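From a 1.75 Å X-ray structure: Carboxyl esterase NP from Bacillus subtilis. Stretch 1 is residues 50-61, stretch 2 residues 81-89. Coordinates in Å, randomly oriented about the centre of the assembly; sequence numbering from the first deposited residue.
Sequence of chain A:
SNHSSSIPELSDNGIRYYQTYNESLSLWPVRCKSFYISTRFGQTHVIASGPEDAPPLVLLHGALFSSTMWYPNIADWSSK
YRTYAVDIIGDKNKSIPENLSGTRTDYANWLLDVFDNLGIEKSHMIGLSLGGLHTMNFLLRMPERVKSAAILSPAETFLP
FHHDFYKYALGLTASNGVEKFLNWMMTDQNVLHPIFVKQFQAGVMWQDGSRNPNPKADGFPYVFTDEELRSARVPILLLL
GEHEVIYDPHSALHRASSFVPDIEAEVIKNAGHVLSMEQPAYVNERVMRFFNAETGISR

Stretch 1, residues 50-61: GPEDAPPLVLLH
Stretch 2 81-89: YRTYAVDII

Where the regular strand pairing ends, a side chain takes over from the backbone: His-61 NE2 accepts a hydrogen bond from Ile-88 N (2.9 Å, N-H...acceptor angle 172°), so a side-chain nitrogen, not a backbone carbonyl, is the acceptor for Ile-88 N. His-61 (phi/psi -67/169) reaches it with chi1 59° (p) and chi2 83°; Ile-88 CD1 lies 3.9 Å from the centroid of the His-61 ring, over its face, with Ile-88 at chi1 m, chi2 t. Water 1 fills the gap left in the ladder, donating to Val-86 O (3.2 Å) and weakly accepting from His-61 N (3.1 Å).

Before this point, strands 56-60 and 82-86 run parallel, their axes 21° apart and 4.5 Å at closest approach. Pro-56 pairs with Arg-82, Leu-57 with Thr-83, Val-58 with Tyr-84 and Leu-59 with Ala-85, at CA-CA distances of 4.6, 4.5, 4.9 and 4.6 Å; phi/psi values are extended: -72/145 at Pro-56, -136/130 at Leu-57, -112/131 at Val-58, -111/134 at Leu-59 and -128/110 at Leu-60; Arg-82 to Val-86 have phi from -76° to -111° and psi from 103° to 127°. Hydrogen bonds alternate between the strands: Arg-82 N to Pro-55 O (2.7 Å), Leu-57 N to Arg-82 O (2.7 Å), Tyr-84 N to Leu-57 O (2.7 Å), Leu-59 N to Tyr-84 O (2.8 Å) and Val-86 N to Leu-59 O (3.0 Å). The first is the most bent, at 142°; the last three are nearly straight, at 170-172°. CA-H...O contacts line the same ladder: Pro-56 CA to Arg-82 O 3.2 Å, Thr-83 CA to Leu-57 O 3.3 Å and Val-58 CA to Tyr-84 O 3.4 Å.

Pro-56, Val-58, Arg-82, Tyr-84 and Val-86 share one face of the sheet, where Val-58 CG1 meets Val-86 CG2 at 4.0 Å, both valines t. Leu-57 (t, p), Leu-59 (m, t), Thr-83 (p) and Ala-85 occupy the other; there Leu-57 CD2 packs 3.6 Å from Thr-83 CG2, and Leu-59 CD1 lies 4.2 Å from Ala-85 CB.

At the entrance, Pro-51 to Ala-54 form a type I turn, closed by Ala-54 N to Pro-51 O (3.1 Å). Arg-82, with chi1-chi3 t, p, t, extends to this loop and donates from NH1 to Gly-50 O (2.8 Å, 138°). Glu-52 CG covers one guanidinium face, 3.9 Å from Arg-82 CZ, while Glu-52 OE2 stays 4.5 Å from Arg-82 NH2, beyond a salt bridge. Gly-50 adopts 93/169; an ideal CB there would clash with Tyr-81 O at 2.2 Å and jam against the preceding carbonyl. Tyr-81 (m, chi2 -85°) places CD1 3.8 Å from Pro-55 CG.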

# COMPACT_ATOMS: atom_id res chain seq x y z
N GLY A 50 4.09 14.85 10.67
CA GLY A 50 3.96 14.58 12.10
C GLY A 50 5.18 14.99 12.90
O GLY A 50 6.23 15.28 12.33
N PRO A 51 5.05 14.99 14.25
CA PRO A 51 6.12 15.49 15.12
C PRO A 51 7.37 14.64 14.98
O PRO A 51 7.28 13.42 14.95
CB PRO A 51 5.53 15.34 16.53
CG PRO A 51 4.06 15.20 16.34
CD PRO A 51 3.91 14.48 15.03
N GLU A 52 8.53 15.29 14.88
CA GLU A 52 9.77 14.59 14.61
C GLU A 52 10.14 13.60 15.73
O GLU A 52 10.75 12.57 15.46
CB GLU A 52 10.91 15.58 14.36
CG GLU A 52 10.85 16.26 13.00
CD GLU A 52 11.94 17.29 12.80
OE1 GLU A 52 12.58 17.68 13.79
OE2 GLU A 52 12.16 17.73 11.65
N ASP A 53 9.76 13.91 16.97
CA ASP A 53 10.05 13.04 18.12
C ASP A 53 8.99 11.97 18.42
O ASP A 53 9.16 11.18 19.35
CB ASP A 53 10.35 13.88 19.37
CG ASP A 53 9.26 14.89 19.69
OD1 ASP A 53 8.26 14.98 18.94
OD2 ASP A 53 9.40 15.61 20.70
N ALA A 54 7.90 11.96 17.65
CA ALA A 54 6.81 11.00 17.86
C ALA A 54 7.21 9.60 17.38
O ALA A 54 8.11 9.47 16.55
CB ALA A 54 5.55 11.47 17.14
N PRO A 55 6.55 8.54 17.91
CA PRO A 55 6.80 7.18 17.42
C PRO A 55 6.62 7.08 15.91
O PRO A 55 5.73 7.71 15.35
CB PRO A 55 5.72 6.34 18.13
CG PRO A 55 4.79 7.33 18.78
CD PRO A 55 5.62 8.53 19.05
N PRO A 56 7.50 6.30 15.25
CA PRO A 56 7.41 6.14 13.80
C PRO A 56 6.22 5.30 13.34
O PRO A 56 5.81 4.33 14.01
CB PRO A 56 8.75 5.46 13.42
CG PRO A 56 9.53 5.33 14.70
CD PRO A 56 8.58 5.49 15.84
N LEU A 57 5.67 5.69 12.20
CA LEU A 57 4.63 4.92 11.50
C LEU A 57 4.94 4.89 10.02
O LEU A 57 5.20 5.93 9.41
CB LEU A 57 3.24 5.54 11.74
CG LEU A 57 2.08 5.10 10.84
CD1 LEU A 57 1.68 3.64 11.08
CD2 LEU A 57 0.87 6.01 11.04
N VAL A 58 4.92 3.69 9.43
CA VAL A 58 5.23 3.56 8.02
C VAL A 58 3.96 3.15 7.24
O VAL A 58 3.25 2.23 7.63
CB VAL A 58 6.39 2.56 7.77
CG1 VAL A 58 6.58 2.31 6.27
CG2 VAL A 58 7.69 3.06 8.37
N LEU A 59 3.70 3.87 6.15
CA LEU A 59 2.56 3.62 5.28
C LEU A 59 3.03 3.08 3.93
O LEU A 59 3.96 3.60 3.32
CB LEU A 59 1.75 4.90 5.06
CG LEU A 59 1.38 5.75 6.28
CD1 LEU A 59 0.66 7.03 5.86
CD2 LEU A 59 0.53 4.96 7.27
N LEU A 60 2.35 2.03 3.47
CA LEU A 60 2.65 1.41 2.20
C LEU A 60 1.33 1.33 1.41
O LEU A 60 0.43 0.58 1.77
CB LEU A 60 3.29 0.03 2.39
CG LEU A 60 4.72 -0.03 2.96
CD1 LEU A 60 5.08 -1.46 3.33
CD2 LEU A 60 5.74 0.57 2.00
N HIS A 61 1.26 2.14 0.36
CA HIS A 61 0.06 2.36 -0.47
C HIS A 61 -0.39 1.15 -1.28
O HIS A 61 0.35 0.17 -1.42
CB HIS A 61 0.39 3.47 -1.44
CG HIS A 61 1.58 3.15 -2.32
ND1 HIS A 61 1.46 2.41 -3.43
CD2 HIS A 61 2.94 3.44 -2.18
CE1 HIS A 61 2.68 2.26 -4.00
NE2 HIS A 61 3.58 2.89 -3.23
N TYR A 81 1.79 10.26 15.34
CA TYR A 81 2.95 9.49 14.88
C TYR A 81 3.81 10.26 13.91
O TYR A 81 3.30 11.08 13.13
CB TYR A 81 2.49 8.18 14.20
CG TYR A 81 1.76 7.26 15.14
CD1 TYR A 81 2.45 6.39 15.97
CD2 TYR A 81 0.37 7.29 15.21
CE1 TYR A 81 1.78 5.56 16.86
CE2 TYR A 81 -0.31 6.47 16.10
CZ TYR A 81 0.40 5.61 16.91
OH TYR A 81 -0.28 4.80 17.79
N ARG A 82 5.11 9.99 13.95
CA ARG A 82 5.99 10.42 12.90
C ARG A 82 5.74 9.48 11.73
O ARG A 82 6.20 8.34 11.74
CB ARG A 82 7.44 10.37 13.36
CG ARG A 82 8.46 10.78 12.30
CD ARG A 82 8.27 12.22 11.86
NE ARG A 82 9.34 12.69 10.97
CZ ARG A 82 9.32 13.86 10.33
NH1 ARG A 82 8.28 14.67 10.47
NH2 ARG A 82 10.34 14.22 9.55
N THR A 83 4.99 9.96 10.74
CA THR A 83 4.44 9.09 9.72
C THR A 83 5.18 9.23 8.40
O THR A 83 5.27 10.33 7.83
CB THR A 83 2.96 9.41 9.47
OG1 THR A 83 2.85 10.74 8.96
CG2 THR A 83 2.20 9.35 10.75
N TYR A 84 5.71 8.10 7.91
CA TYR A 84 6.46 8.06 6.66
C TYR A 84 5.65 7.30 5.62
O TYR A 84 5.45 6.08 5.75
CB TYR A 84 7.82 7.38 6.84
CG TYR A 84 8.72 8.02 7.87
CD1 TYR A 84 9.46 9.16 7.56
CD2 TYR A 84 8.84 7.48 9.15
CE1 TYR A 84 10.30 9.75 8.50
CE2 TYR A 84 9.67 8.07 10.11
CZ TYR A 84 10.39 9.19 9.78
OH TYR A 84 11.22 9.77 10.72
N ALA A 85 5.22 8.00 4.57
CA ALA A 85 4.54 7.35 3.45
C ALA A 85 5.55 7.00 2.36
O ALA A 85 6.09 7.88 1.69
CB ALA A 85 3.43 8.23 2.90
N VAL A 86 5.79 5.71 2.19
CA VAL A 86 6.87 5.20 1.34
C VAL A 86 6.34 4.72 -0.01
O VAL A 86 5.43 3.87 -0.05
CB VAL A 86 7.59 4.03 2.03
CG1 VAL A 86 8.65 3.44 1.12
CG2 VAL A 86 8.19 4.49 3.37
N ASP A 87 6.91 5.22 -1.11
CA ASP A 87 6.52 4.74 -2.45
C ASP A 87 7.19 3.40 -2.71
O ASP A 87 8.42 3.30 -2.69
CB ASP A 87 6.90 5.74 -3.55
CG ASP A 87 5.86 6.83 -3.76
OD1 ASP A 87 4.76 6.78 -3.18
OD2 ASP A 87 6.16 7.79 -4.52
N ILE A 88 6.38 2.36 -2.93
CA ILE A 88 6.88 1.00 -3.13
C ILE A 88 7.74 0.90 -4.39
O ILE A 88 7.31 1.27 -5.49
CB ILE A 88 5.73 -0.05 -3.16
CG1 ILE A 88 4.99 -0.06 -1.83
CG2 ILE A 88 6.25 -1.44 -3.50
CD1 ILE A 88 3.63 -0.74 -1.91
N ILE A 89 8.95 0.39 -4.20
CA ILE A 89 9.91 0.27 -5.28
C ILE A 89 9.39 -0.65 -6.38
O ILE A 89 8.90 -1.75 -6.11
CB ILE A 89 11.28 -0.20 -4.74
CG1 ILE A 89 12.39 0.07 -5.77
CG2 ILE A 89 11.25 -1.67 -4.32
CD1 ILE A 89 13.00 1.45 -5.64
O HOH W 1 2.61 4.86 1.02